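Local coordinates for protein indole-3-acetic acid-amido synthetase GH3.15 (Arabidopsis thaliana, PDB 6E1Q) that catalyses the ATP-dependent conjugation of glutamine, and possibly cysteine, to indole-3-butyric acid, and also joins glutamine to the herbicide 4-(2,4-dichlorophenoxy)butanoate, at residues 276-281 against 288-293; 200-205 against 227-232; 222-227 against 309-314; 207-212 against 271-276. All coordinates share one frame; numbering follows the deposited sequence.

Interaction 1: residues 276-281 against 288-293; sequences QECSKT and KRLWPK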
loop_
_atom_site.group_PDB
_atom_site.type_symbol
_atom_site.label_atom_id
_atom_site.label_comp_id
_atom_site.label_asym_id
_atom_site.label_seq_id
_atom_site.Cartn_x
_atom_site.Cartn_y
_atom_site.Cartn_z
ATOM N N GLN A 276 27.459 -4.859 16.690
ATOM C CA GLN A 276 27.976 -6.106 16.126
ATOM C C GLN A 276 27.198 -6.522 14.886
ATOM O O GLN A 276 27.781 -7.036 13.923
ATOM C CB GLN A 276 27.921 -7.228 17.157
ATOM C CG GLN A 276 29.246 -7.606 17.766
ATOM C CD GLN A 276 29.073 -8.282 19.113
ATOM O OE1 GLN A 276 28.284 -9.221 19.248
ATOM N NE2 GLN A 276 29.802 -7.803 20.120
ATOM N N GLU A 277 25.875 -6.336 14.902
ATOM C CA GLU A 277 25.064 -6.696 13.740
ATOM C C GLU A 277 25.223 -5.694 12.613
ATOM O O GLU A 277 25.268 -6.078 11.441
ATOM C CB GLU A 277 23.584 -6.796 14.123
ATOM C CG GLU A 277 23.283 -7.854 15.145
ATOM C CD GLU A 277 23.806 -9.223 14.740
ATOM O OE1 GLU A 277 24.057 -10.039 15.650
ATOM O OE2 GLU A 277 23.951 -9.489 13.520
ATOM N N CYS A 278 25.250 -4.400 12.936
ATOM C CA CYS A 278 25.285 -3.401 11.873
ATOM C C CYS A 278 26.656 -3.288 11.215
ATOM O O CYS A 278 26.743 -2.862 10.059
ATOM C CB CYS A 278 24.863 -2.035 12.411
ATOM S SG CYS A 278 23.141 -1.876 12.904
ATOM N N SER A 279 27.722 -3.671 11.909
ATOM C CA SER A 279 29.059 -3.519 11.351
ATOM C C SER A 279 29.441 -4.626 10.376
ATOM O O SER A 279 30.496 -4.524 9.743
ATOM C CB SER A 279 30.086 -3.438 12.480
ATOM O OG SER A 279 30.084 -4.634 13.225
ATOM N N LYS A 280 28.616 -5.661 10.216
ATOM C CA LYS A 280 28.906 -6.699 9.233
ATOM C C LYS A 280 28.783 -6.155 7.807
ATOM O O LYS A 280 27.963 -5.275 7.517
ATOM C CB LYS A 280 27.979 -7.904 9.452
ATOM C CG LYS A 280 28.031 -8.427 10.897
ATOM C CD LYS A 280 27.516 -9.852 11.067
ATOM C CE LYS A 280 27.424 -10.220 12.553
ATOM N NZ LYS A 280 26.315 -11.175 12.853
ATOM N N THR A 281 29.624 -6.690 6.913
ATOM C CA THR A 281 29.683 -6.214 5.525
ATOM C C THR A 281 28.356 -6.393 4.805
ATOM O O THR A 281 27.837 -5.458 4.187
ATOM C CB THR A 281 30.770 -6.956 4.747
ATOM O OG1 THR A 281 31.908 -7.163 5.590
ATOM C CG2 THR A 281 31.155 -6.158 3.523
ATOM N N LYS A 288 15.981 -9.430 10.621
ATOM C CA LYS A 288 15.920 -10.448 11.660
ATOM C C LYS A 288 17.036 -10.268 12.672
ATOM O O LYS A 288 16.845 -10.527 13.863
ATOM C CB LYS A 288 15.995 -11.853 11.063
ATOM C CG LYS A 288 15.356 -12.898 11.974
ATOM C CD LYS A 288 16.152 -14.178 12.017
ATOM C CE LYS A 288 15.237 -15.364 12.318
ATOM N NZ LYS A 288 14.255 -15.073 13.413
ATOM N N ARG A 289 18.222 -9.869 12.218
ATOM C CA ARG A 289 19.325 -9.740 13.162
ATOM C C ARG A 289 19.088 -8.588 14.131
ATOM O O ARG A 289 19.443 -8.684 15.307
ATOM C CB ARG A 289 20.648 -9.583 12.408
ATOM C CG ARG A 289 20.952 -10.829 11.605
ATOM C CD ARG A 289 22.343 -10.856 11.047
ATOM N NE ARG A 289 22.480 -10.047 9.843
ATOM C CZ ARG A 289 23.153 -8.900 9.795
ATOM N NH1 ARG A 289 23.733 -8.420 10.894
ATOM N NH2 ARG A 289 23.250 -8.234 8.647
ATOM N N LEU A 290 18.463 -7.503 13.662
ATOM C CA LEU A 290 18.160 -6.387 14.550
ATOM C C LEU A 290 16.958 -6.683 15.445
ATOM O O LEU A 290 16.931 -6.269 16.611
ATOM C CB LEU A 290 17.914 -5.127 13.727
ATOM C CG LEU A 290 19.168 -4.549 13.062
ATOM C CD1 LEU A 290 18.844 -3.246 12.372
ATOM C CD2 LEU A 290 20.271 -4.320 14.094
ATOM N N TRP A 291 15.961 -7.409 14.928
ATOM C CA TRP A 291 14.774 -7.772 15.695
ATOM C C TRP A 291 14.645 -9.296 15.686
ATOM O O TRP A 291 13.785 -9.862 14.997
ATOM C CB TRP A 291 13.553 -7.027 15.152
ATOM C CG TRP A 291 13.686 -5.553 15.439
ATOM C CD1 TRP A 291 13.497 -4.940 16.659
ATOM C CD2 TRP A 291 14.100 -4.517 14.535
ATOM N NE1 TRP A 291 13.754 -3.599 16.557
ATOM C CE2 TRP A 291 14.128 -3.309 15.269
ATOM C CE3 TRP A 291 14.451 -4.489 13.177
ATOM C CZ2 TRP A 291 14.481 -2.082 14.686
ATOM C CZ3 TRP A 291 14.804 -3.273 12.601
ATOM C CH2 TRP A 291 14.823 -2.084 13.354
ATOM N N PRO A 292 15.490 -9.991 16.460
ATOM C CA PRO A 292 15.552 -11.462 16.381
ATOM C C PRO A 292 14.347 -12.174 16.975
ATOM O O PRO A 292 14.180 -13.378 16.730
ATOM C CB PRO A 292 16.833 -11.797 17.155
ATOM C CG PRO A 292 16.954 -10.679 18.144
ATOM C CD PRO A 292 16.495 -9.446 17.393
ATOM N N LYS A 293 13.496 -11.484 17.726
ATOM C CA LYS A 293 12.252 -12.083 18.186
ATOM C C LYS A 293 11.058 -11.747 17.297
ATOM O O LYS A 293 9.940 -12.184 17.595
ATOM C CB LYS A 293 11.980 -11.669 19.629
ATOM C CG LYS A 293 12.998 -12.268 20.589
ATOM C CD LYS A 293 12.904 -11.654 21.972
ATOM C CE LYS A 293 13.564 -12.536 23.022
ATOM N NZ LYS A 293 12.843 -12.406 24.316
HETATM O O HOH W 1 21.076 -10.875 16.478
#
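Arg289 swings its guanidinium to Glu277, with the carboxylate and guanidinium planes turned 53° apart, and a single nitrogen makes both bonds across the contact. NH1 of Arg289 lies 2.8 Å from Glu277 OE2, taking the anti lone pair of this oxygen in a nearly straight salt bridge, and 2.9 Å from Glu277 O. Both acceptors lie in the guanidinium plane, so the two bonds fix its rotation. A bend in the arginine chain (chi3 -80°) turns the group toward Glu277 of helix 268-278. Lys280 NZ meets the same OE2 from its syn side at 3.0 Å, tilted out of the carboxylate plane. Two positive groups thus share one oxygen, which probably offsets the repulsion between them. A water donates to Arg289 O and weakly to Glu277 OE1. A methionine in place of Arg289 would probably leave Glu277 O without this donor and the carboxylate freer to turn. Next to the ion pair, Leu290 CD2 packs 4.0 Å from Cys278 SG. Helices 268-278 and 286-290 of the GH3 N-terminal domain meet here beside helix 220-243, whose Trp234 touches Cys278 and whose Leu230 touches Leu290, while Trp291 packs against strand 212-217.

Interaction 2: residues 200-205 against 227-232; sequences CQLLCG and IKFLED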
loop_
_atom_site.group_PDB
_atom_site.type_symbol
_atom_site.label_atom_id
_atom_site.label_comp_id
_atom_site.label_asym_id
_atom_site.label_seq_id
_atom_site.Cartn_x
_atom_site.Cartn_y
_atom_site.Cartn_z
ATOM N N CYS A 200 14.035 9.058 15.727
ATOM C CA CYS A 200 13.499 8.715 17.045
ATOM C C CYS A 200 12.769 7.382 17.019
ATOM O O CYS A 200 12.853 6.595 17.971
ATOM C CB CYS A 200 12.567 9.818 17.540
ATOM S SG CYS A 200 13.446 11.378 17.844
ATOM N N GLN A 201 12.031 7.128 15.940
ATOM C CA GLN A 201 11.295 5.877 15.804
ATOM C C GLN A 201 12.238 4.675 15.741
ATOM O O GLN A 201 11.955 3.624 16.324
ATOM C CB GLN A 201 10.406 5.993 14.563
ATOM C CG GLN A 201 10.228 4.783 13.705
ATOM C CD GLN A 201 8.983 4.925 12.832
ATOM O OE1 GLN A 201 7.858 4.840 13.319
ATOM N NE2 GLN A 201 9.188 5.198 11.545
ATOM N N LEU A 202 13.369 4.812 15.048
ATOM C CA LEU A 202 14.331 3.712 15.003
ATOM C C LEU A 202 15.062 3.567 16.340
ATOM O O LEU A 202 15.318 2.450 16.805
ATOM C CB LEU A 202 15.323 3.934 13.851
ATOM C CG LEU A 202 14.861 3.450 12.459
ATOM C CD1 LEU A 202 15.795 3.964 11.353
ATOM C CD2 LEU A 202 14.802 1.925 12.402
ATOM N N LEU A 203 15.408 4.685 16.979
ATOM C CA LEU A 203 16.029 4.596 18.298
ATOM C C LEU A 203 15.112 3.866 19.282
ATOM O O LEU A 203 15.550 2.943 19.980
ATOM C CB LEU A 203 16.384 5.996 18.796
ATOM C CG LEU A 203 16.961 6.116 20.207
ATOM C CD1 LEU A 203 18.240 5.337 20.262
ATOM C CD2 LEU A 203 17.251 7.573 20.467
ATOM N N CYS A 204 13.815 4.216 19.296
ATOM C CA CYS A 204 12.866 3.482 20.137
ATOM C C CYS A 204 12.757 2.010 19.737
ATOM O O CYS A 204 12.719 1.118 20.605
ATOM C CB CYS A 204 11.495 4.150 20.091
ATOM S SG CYS A 204 11.530 5.746 20.971
ATOM N N GLY A 205 12.680 1.733 18.436
ATOM C CA GLY A 205 12.564 0.350 18.009
ATOM C C GLY A 205 13.783 -0.471 18.382
ATOM O O GLY A 205 13.668 -1.643 18.751
ATOM N N ILE A 227 15.653 0.980 6.140
ATOM C CA ILE A 227 16.966 0.344 6.107
ATOM C C ILE A 227 18.025 1.326 5.615
ATOM O O ILE A 227 19.148 1.368 6.135
ATOM C CB ILE A 227 16.895 -0.915 5.226
ATOM C CG1 ILE A 227 16.017 -1.963 5.901
ATOM C CG2 ILE A 227 18.303 -1.443 4.912
ATOM C CD1 ILE A 227 15.850 -3.223 5.117
ATOM N N LYS A 228 17.682 2.132 4.609
ATOM C CA LYS A 228 18.612 3.147 4.138
ATOM C C LYS A 228 18.994 4.107 5.264
ATOM O O LYS A 228 20.173 4.441 5.427
ATOM C CB LYS A 228 18.009 3.907 2.959
ATOM C CG LYS A 228 19.030 4.731 2.166
ATOM C CD LYS A 228 18.873 6.241 2.391
ATOM C CE LYS A 228 19.696 7.060 1.387
ATOM N NZ LYS A 228 21.104 7.318 1.822
ATOM N N PHE A 229 18.015 4.556 6.056
ATOM C CA PHE A 229 18.332 5.413 7.194
ATOM C C PHE A 229 19.255 4.699 8.185
ATOM O O PHE A 229 20.219 5.288 8.690
ATOM C CB PHE A 229 17.039 5.869 7.874
ATOM C CG PHE A 229 17.216 7.049 8.777
ATOM C CD1 PHE A 229 17.580 6.871 10.104
ATOM C CD2 PHE A 229 17.030 8.338 8.300
ATOM C CE1 PHE A 229 17.747 7.948 10.948
ATOM C CE2 PHE A 229 17.200 9.439 9.141
ATOM C CZ PHE A 229 17.554 9.240 10.468
ATOM N N LEU A 230 18.986 3.424 8.467
ATOM C CA LEU A 230 19.845 2.676 9.383
ATOM C C LEU A 230 21.274 2.593 8.866
ATOM O O LEU A 230 22.231 2.753 9.639
ATOM C CB LEU A 230 19.296 1.269 9.588
ATOM C CG LEU A 230 18.261 1.056 10.675
ATOM C CD1 LEU A 230 17.693 -0.357 10.536
ATOM C CD2 LEU A 230 18.863 1.302 12.059
ATOM N N GLU A 231 21.439 2.314 7.565
ATOM C CA GLU A 231 22.773 2.234 6.983
ATOM C C GLU A 231 23.560 3.513 7.238
ATOM O O GLU A 231 24.768 3.464 7.488
ATOM C CB GLU A 231 22.692 1.964 5.471
ATOM C CG GLU A 231 22.323 0.535 5.097
ATOM C CD GLU A 231 22.000 0.373 3.601
ATOM O OE1 GLU A 231 21.675 1.378 2.936
ATOM O OE2 GLU A 231 22.056 -0.763 3.095
ATOM N N ASP A 232 22.894 4.666 7.180
ATOM C CA ASP A 232 23.597 5.936 7.306
ATOM C C ASP A 232 23.842 6.337 8.752
ATOM O O ASP A 232 24.797 7.074 9.020
ATOM C CB ASP A 232 22.808 7.047 6.624
ATOM C CG ASP A 232 22.873 6.963 5.109
ATOM O OD1 ASP A 232 23.780 6.281 4.579
ATOM O OD2 ASP A 232 21.997 7.572 4.461
#
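Lys228 NZ bonds Asp232 OD2 at 2.8 Å through the syn lone pair, an i to i+4 salt bridge along helix 220-243, while Phe229 and Leu230 between them turn to Leu202 of helix 194-207, joining two helices of the GH3 N-terminal domain. Within these segments the backbones come nearest at Leu202 and Leu230, whose CA atoms are 7.9 Å apart. Leu202 carries its side of the contact alone. Its CD1 meets both partners, 3.6 Å from Phe229 CD1 and 3.9 Å from Leu230 CG, whereas CD2 lies against Leu230, 4.0 Å from its CG, and packs on Val226 and Trp291 as well. The CD1 methyl meets the Phe229 ring obliquely. With its CG opposite the backbone N (chi1 -163°), Phe229 sends that ring along helix 194-207, where Thr195, Met198 and Tyr199 also touch it. Leu230 extends on to Leu237 of its own helix and to Leu290. With the side chain of Leu230 cut back to an alanine, a gap is likely to open beside both methyls of Leu202, leaving that leucine less firmly placed. Helix 194-207 is also tied through the Cys200-Cys255 disulfide. No hydrogen bond links the two segments and the lysine-aspartate pair stays within one helix, so the join is apolar: it rests on the fit of branched and aromatic carbons and on their burial from water.

Interaction 3: residues 222-227 against 309-314; sequences SFLKVI and IPLLEF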
loop_
_atom_site.group_PDB
_atom_site.type_symbol
_atom_site.label_atom_id
_atom_site.label_comp_id
_atom_site.label_asym_id
_atom_site.label_seq_id
_atom_site.Cartn_x
_atom_site.Cartn_y
_atom_site.Cartn_z
ATOM N N SER A 222 8.327 0.569 1.896
ATOM C CA SER A 222 8.516 1.416 3.073
ATOM C C SER A 222 9.708 0.968 3.892
ATOM O O SER A 222 10.399 1.802 4.487
ATOM C CB SER A 222 7.260 1.421 3.960
ATOM O OG SER A 222 6.080 1.585 3.190
ATOM N N PHE A 223 9.956 -0.342 3.948
ATOM C CA PHE A 223 11.062 -0.870 4.737
ATOM C C PHE A 223 12.418 -0.474 4.172
ATOM O O PHE A 223 13.372 -0.292 4.939
ATOM C CB PHE A 223 10.959 -2.387 4.824
ATOM C CG PHE A 223 9.889 -2.848 5.749
ATOM C CD1 PHE A 223 10.075 -2.782 7.115
ATOM C CD2 PHE A 223 8.677 -3.306 5.259
ATOM C CE1 PHE A 223 9.093 -3.187 7.975
ATOM C CE2 PHE A 223 7.673 -3.730 6.126
ATOM C CZ PHE A 223 7.881 -3.663 7.484
ATOM N N LEU A 224 12.518 -0.302 2.853
ATOM C CA LEU A 224 13.798 0.056 2.246
ATOM C C LEU A 224 14.251 1.437 2.684
ATOM O O LEU A 224 15.450 1.683 2.841
ATOM C CB LEU A 224 13.694 0.002 0.725
ATOM C CG LEU A 224 12.956 -1.227 0.233
ATOM C CD1 LEU A 224 12.800 -1.189 -1.292
ATOM C CD2 LEU A 224 13.681 -2.468 0.708
ATOM N N LYS A 225 13.305 2.363 2.849
ATOM C CA LYS A 225 13.631 3.686 3.360
ATOM C C LYS A 225 14.112 3.612 4.813
ATOM O O LYS A 225 15.049 4.310 5.197
ATOM C CB LYS A 225 12.401 4.582 3.205
ATOM C CG LYS A 225 12.596 6.019 3.569
ATOM C CD LYS A 225 13.496 6.720 2.585
ATOM C CE LYS A 225 13.650 8.189 2.920
ATOM N NZ LYS A 225 14.609 8.879 1.997
ATOM N N VAL A 226 13.515 2.734 5.617
ATOM C CA VAL A 226 13.976 2.529 6.985
ATOM C C VAL A 226 15.393 1.965 6.993
ATOM O O VAL A 226 16.260 2.418 7.749
ATOM C CB VAL A 226 12.997 1.603 7.734
ATOM C CG1 VAL A 226 13.562 1.232 9.083
ATOM C CG2 VAL A 226 11.642 2.308 7.934
ATOM N N ILE A 227 15.653 0.980 6.140
ATOM C CA ILE A 227 16.966 0.344 6.107
ATOM C C ILE A 227 18.025 1.326 5.615
ATOM O O ILE A 227 19.148 1.368 6.135
ATOM C CB ILE A 227 16.895 -0.915 5.226
ATOM C CG1 ILE A 227 16.017 -1.963 5.901
ATOM C CG2 ILE A 227 18.303 -1.443 4.912
ATOM C CD1 ILE A 227 15.850 -3.223 5.117
ATOM N N ILE A 309 9.619 -7.652 -3.379
ATOM C CA ILE A 309 9.666 -8.872 -2.577
ATOM C C ILE A 309 11.072 -9.490 -2.553
ATOM O O ILE A 309 11.554 -9.784 -1.450
ATOM C CB ILE A 309 8.583 -9.864 -3.060
ATOM C CG1 ILE A 309 7.193 -9.376 -2.666
ATOM C CG2 ILE A 309 8.824 -11.255 -2.490
ATOM C CD1 ILE A 309 6.085 -10.220 -3.318
ATOM N N PRO A 310 11.750 -9.686 -3.683
ATOM C CA PRO A 310 13.093 -10.296 -3.594
ATOM C C PRO A 310 14.049 -9.517 -2.714
ATOM O O PRO A 310 14.797 -10.114 -1.932
ATOM C CB PRO A 310 13.558 -10.336 -5.061
ATOM C CG PRO A 310 12.292 -10.425 -5.849
ATOM C CD PRO A 310 11.304 -9.561 -5.087
ATOM N N LEU A 311 14.037 -8.190 -2.802
ATOM C CA LEU A 311 14.956 -7.407 -1.988
ATOM C C LEU A 311 14.556 -7.432 -0.515
ATOM O O LEU A 311 15.417 -7.553 0.369
ATOM C CB LEU A 311 15.021 -5.975 -2.508
ATOM C CG LEU A 311 16.004 -5.098 -1.737
ATOM C CD1 LEU A 311 17.425 -5.653 -1.805
ATOM C CD2 LEU A 311 15.934 -3.670 -2.263
ATOM N N LEU A 312 13.259 -7.330 -0.227
ATOM C CA LEU A 312 12.828 -7.373 1.165
ATOM C C LEU A 312 13.124 -8.737 1.778
ATOM O O LEU A 312 13.511 -8.827 2.951
ATOM C CB LEU A 312 11.341 -7.028 1.266
ATOM C CG LEU A 312 10.691 -7.002 2.646
ATOM C CD1 LEU A 312 11.468 -6.066 3.578
ATOM C CD2 LEU A 312 9.217 -6.589 2.554
ATOM N N GLU A 313 12.989 -9.812 0.991
ATOM C CA GLU A 313 13.335 -11.131 1.514
ATOM C C GLU A 313 14.827 -11.218 1.815
ATOM O O GLU A 313 15.232 -11.861 2.784
ATOM C CB GLU A 313 12.917 -12.227 0.526
ATOM C CG GLU A 313 11.393 -12.375 0.403
ATOM C CD GLU A 313 10.952 -13.541 -0.486
ATOM O OE1 GLU A 313 11.742 -13.979 -1.349
ATOM O OE2 GLU A 313 9.795 -14.002 -0.336
ATOM N N PHE A 314 15.655 -10.585 0.986
ATOM C CA PHE A 314 17.088 -10.529 1.257
ATOM C C PHE A 314 17.366 -9.914 2.630
ATOM O O PHE A 314 18.187 -10.426 3.403
ATOM C CB PHE A 314 17.780 -9.731 0.152
ATOM C CG PHE A 314 19.228 -9.428 0.429
ATOM C CD1 PHE A 314 20.190 -10.407 0.298
ATOM C CD2 PHE A 314 19.621 -8.158 0.829
ATOM C CE1 PHE A 314 21.530 -10.126 0.545
ATOM C CE2 PHE A 314 20.940 -7.879 1.072
ATOM C CZ PHE A 314 21.901 -8.874 0.923
#
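Helix-to-helix packing in the N-terminal domain, which belongs to the ANL adenylating clan, brings Phe223 and Leu224 of helix 220-243 against Leu311 and Leu312 of helix 309-316. The backbones are nearest at Leu224 and Leu312, with CA atoms 7.6 Å apart. Two separate carbon contacts form. Leu312 CD1 touches the root of the phenylalanine, 3.9 Å from Phe223 CB and 4.2 Å from Phe223 CG, and lies oblique to the ring. Leu311 CD2 fits against both methyls of Leu224, 3.9 Å from Leu224 CD2 and 4.1 Å from Leu224 CD1. Both leucines of helix 309-316 hold CG opposite the backbone N (chi1 -178° for Leu311), yet being neighbours on the helix they send their methyls to different partners. Phe223 also packs on Leu215 and Ala217 of strand 212-217, and its side chain is about 7 Å from bound (2,4-dichlorophenoxy)acetic acid at the nearest. Leu311 also touches Met461 and Met463 of strand 461-470, so helix 309-316 contacts the C-terminal domain as well. With no polar group bonded across, dispersion and burial hold the helices, and such carbon-to-carbon packing gives little directional constraint.

Interaction 4: residues 207-212 against 271-276; sequences LERDNV and ASLIEQ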
loop_
_atom_site.group_PDB
_atom_site.type_symbol
_atom_site.label_atom_id
_atom_site.label_comp_id
_atom_site.label_asym_id
_atom_site.label_seq_id
_atom_site.Cartn_x
_atom_site.Cartn_y
_atom_site.Cartn_z
ATOM N N LEU A 207 15.921 0.224 20.924
ATOM C CA LEU A 207 15.927 0.069 22.378
ATOM C C LEU A 207 14.990 -1.046 22.820
ATOM O O LEU A 207 15.291 -1.765 23.779
ATOM C CB LEU A 207 15.537 1.383 23.053
ATOM C CG LEU A 207 16.611 2.485 23.171
ATOM C CD1 LEU A 207 15.941 3.827 23.388
ATOM C CD2 LEU A 207 17.570 2.204 24.332
ATOM N N GLU A 208 13.871 -1.229 22.116
ATOM C CA GLU A 208 12.871 -2.222 22.482
ATOM C C GLU A 208 13.022 -3.530 21.714
ATOM O O GLU A 208 12.084 -4.334 21.699
ATOM C CB GLU A 208 11.468 -1.651 22.259
ATOM C CG GLU A 208 11.112 -0.567 23.241
ATOM C CD GLU A 208 11.091 -1.091 24.671
ATOM O OE1 GLU A 208 10.129 -1.818 25.006
ATOM O OE2 GLU A 208 12.031 -0.784 25.444
ATOM N N ARG A 209 14.185 -3.779 21.103
ATOM C CA ARG A 209 14.289 -4.894 20.157
ATOM C C ARG A 209 13.948 -6.240 20.802
ATOM O O ARG A 209 13.487 -7.168 20.118
ATOM C CB ARG A 209 15.693 -4.925 19.537
ATOM C CG ARG A 209 16.811 -5.243 20.528
ATOM C CD ARG A 209 18.171 -5.043 19.901
ATOM N NE ARG A 209 18.527 -6.060 18.900
ATOM C CZ ARG A 209 19.396 -7.048 19.111
ATOM N NH1 ARG A 209 20.002 -7.169 20.284
ATOM N NH2 ARG A 209 19.674 -7.908 18.145
ATOM N N ASP A 210 14.158 -6.375 22.101
ATOM C CA ASP A 210 13.862 -7.654 22.730
ATOM C C ASP A 210 12.371 -7.859 22.975
ATOM O O ASP A 210 11.975 -8.968 23.336
ATOM C CB ASP A 210 14.639 -7.787 24.043
ATOM C CG ASP A 210 14.726 -9.227 24.523
ATOM O OD1 ASP A 210 15.417 -10.043 23.875
ATOM O OD2 ASP A 210 14.080 -9.543 25.541
ATOM N N ASN A 211 11.540 -6.837 22.760
ATOM C CA ASN A 211 10.103 -6.900 23.013
ATOM C C ASN A 211 9.274 -6.884 21.740
ATOM O O ASN A 211 8.039 -6.788 21.815
ATOM C CB ASN A 211 9.677 -5.735 23.902
ATOM C CG ASN A 211 10.310 -5.801 25.255
ATOM O OD1 ASN A 211 10.423 -6.883 25.832
ATOM N ND2 ASN A 211 10.776 -4.655 25.758
ATOM N N VAL A 212 9.919 -6.979 20.583
ATOM C CA VAL A 212 9.277 -6.775 19.289
ATOM C C VAL A 212 8.982 -8.141 18.677
ATOM O O VAL A 212 9.891 -8.952 18.461
ATOM C CB VAL A 212 10.162 -5.918 18.368
ATOM C CG1 VAL A 212 9.622 -5.880 16.924
ATOM C CG2 VAL A 212 10.286 -4.525 18.926
ATOM N N ALA A 271 24.096 -1.411 23.104
ATOM C CA ALA A 271 24.741 -0.714 22.002
ATOM C C ALA A 271 25.704 -1.642 21.268
ATOM O O ALA A 271 25.689 -1.719 20.037
ATOM C CB ALA A 271 25.462 0.535 22.526
ATOM N N SER A 272 26.521 -2.385 22.020
ATOM C CA SER A 272 27.533 -3.243 21.405
ATOM C C SER A 272 26.889 -4.370 20.607
ATOM O O SER A 272 27.381 -4.730 19.534
ATOM C CB SER A 272 28.464 -3.817 22.486
ATOM O OG SER A 272 29.381 -2.841 22.927
ATOM N N LEU A 273 25.790 -4.934 21.120
ATOM C CA LEU A 273 25.069 -5.981 20.398
ATOM C C LEU A 273 24.581 -5.482 19.047
ATOM O O LEU A 273 24.693 -6.180 18.034
ATOM C CB LEU A 273 23.887 -6.481 21.234
ATOM C CG LEU A 273 24.265 -7.242 22.512
ATOM C CD1 LEU A 273 23.032 -7.639 23.338
ATOM C CD2 LEU A 273 25.092 -8.462 22.140
ATOM N N ILE A 274 24.026 -4.276 19.018
ATOM C CA ILE A 274 23.490 -3.732 17.781
ATOM C C ILE A 274 24.621 -3.361 16.840
ATOM O O ILE A 274 24.533 -3.586 15.625
ATOM C CB ILE A 274 22.582 -2.530 18.089
ATOM C CG1 ILE A 274 21.409 -2.983 18.956
ATOM C CG2 ILE A 274 22.054 -1.916 16.807
ATOM C CD1 ILE A 274 20.498 -1.863 19.342
ATOM N N GLU A 275 25.695 -2.777 17.384
ATOM C CA GLU A 275 26.877 -2.476 16.579
ATOM C C GLU A 275 27.449 -3.743 15.948
ATOM O O GLU A 275 27.868 -3.727 14.787
ATOM C CB GLU A 275 27.933 -1.760 17.445
ATOM C CG GLU A 275 27.648 -0.258 17.710
ATOM C CD GLU A 275 28.293 0.286 18.995
ATOM O OE1 GLU A 275 28.931 -0.484 19.736
ATOM O OE2 GLU A 275 28.155 1.500 19.276
ATOM N N GLN A 276 27.459 -4.859 16.690
ATOM C CA GLN A 276 27.976 -6.106 16.126
ATOM C C GLN A 276 27.198 -6.522 14.886
ATOM O O GLN A 276 27.781 -7.036 13.923
ATOM C CB GLN A 276 27.921 -7.228 17.157
ATOM C CG GLN A 276 29.246 -7.606 17.766
ATOM C CD GLN A 276 29.073 -8.282 19.113
ATOM O OE1 GLN A 276 28.284 -9.221 19.248
ATOM N NE2 GLN A 276 29.802 -7.803 20.120
#
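Arg209 and Ile274 mark the closest backbone approach, with CA atoms 9.6 Å apart, so long side chains must bridge the space between a turn and helix 268-278. The chain leaves helical geometry at Glu208 and passes through a type I beta turn over 208-211, closed by Asn211 N to Glu208 O at 2.8 Å, before entering strand 212-217. Asn211 ND2 adds a second tie, 3.0 Å from Glu208 OE1, which it meets from above the carboxylate plane. At the second position of the turn, Arg209 holds CG between its backbone N and carbonyl carbon (chi1 66°), and from there its chain runs out to the helix. The polar end is held by carbonyls outside helix 268-278: NE bonds Leu290 O and NH2 bonds Arg289 O, and these two bonds at the end of helix 286-290 fix the plane and rotation of the guanidinium. Against helix 268-278 the arginine therefore offers mainly its carbon chain and a face. Arg209 and Ile274 lie alongside, pointing opposite ways, while Leu273 runs roughly perpendicular to the arginine. Leu273 CB comes to 4.1 Å from Arg209 NH1, and Ile274 CG1, set over one guanidinium face, lies 4.0 Å from Arg209 CD.

All four contacts lie in the N-terminal domain. Helix 220-243 serves interactions 2 and 3, whose centres are 13 Å apart; helix 268-278 serves interactions 1 and 4, only 8 Å apart. Interaction 2 opens first along the chain, and interactions 4 and 3 open before it closes, so their segments alternate; interaction 1 forms later, within the span of interaction 3. Direct links join the pairs: Trp291 NE1 to Gly205 O between interactions 1 and 2, Leu202 on Val226 between 2 and 3, and Arg209 between 4 and 1. The result is a cluster of helices and one turn, with a salt bridge at interaction 1 and apolar packing at interactions 2 and 3, the last lying nearest the ligand pocket.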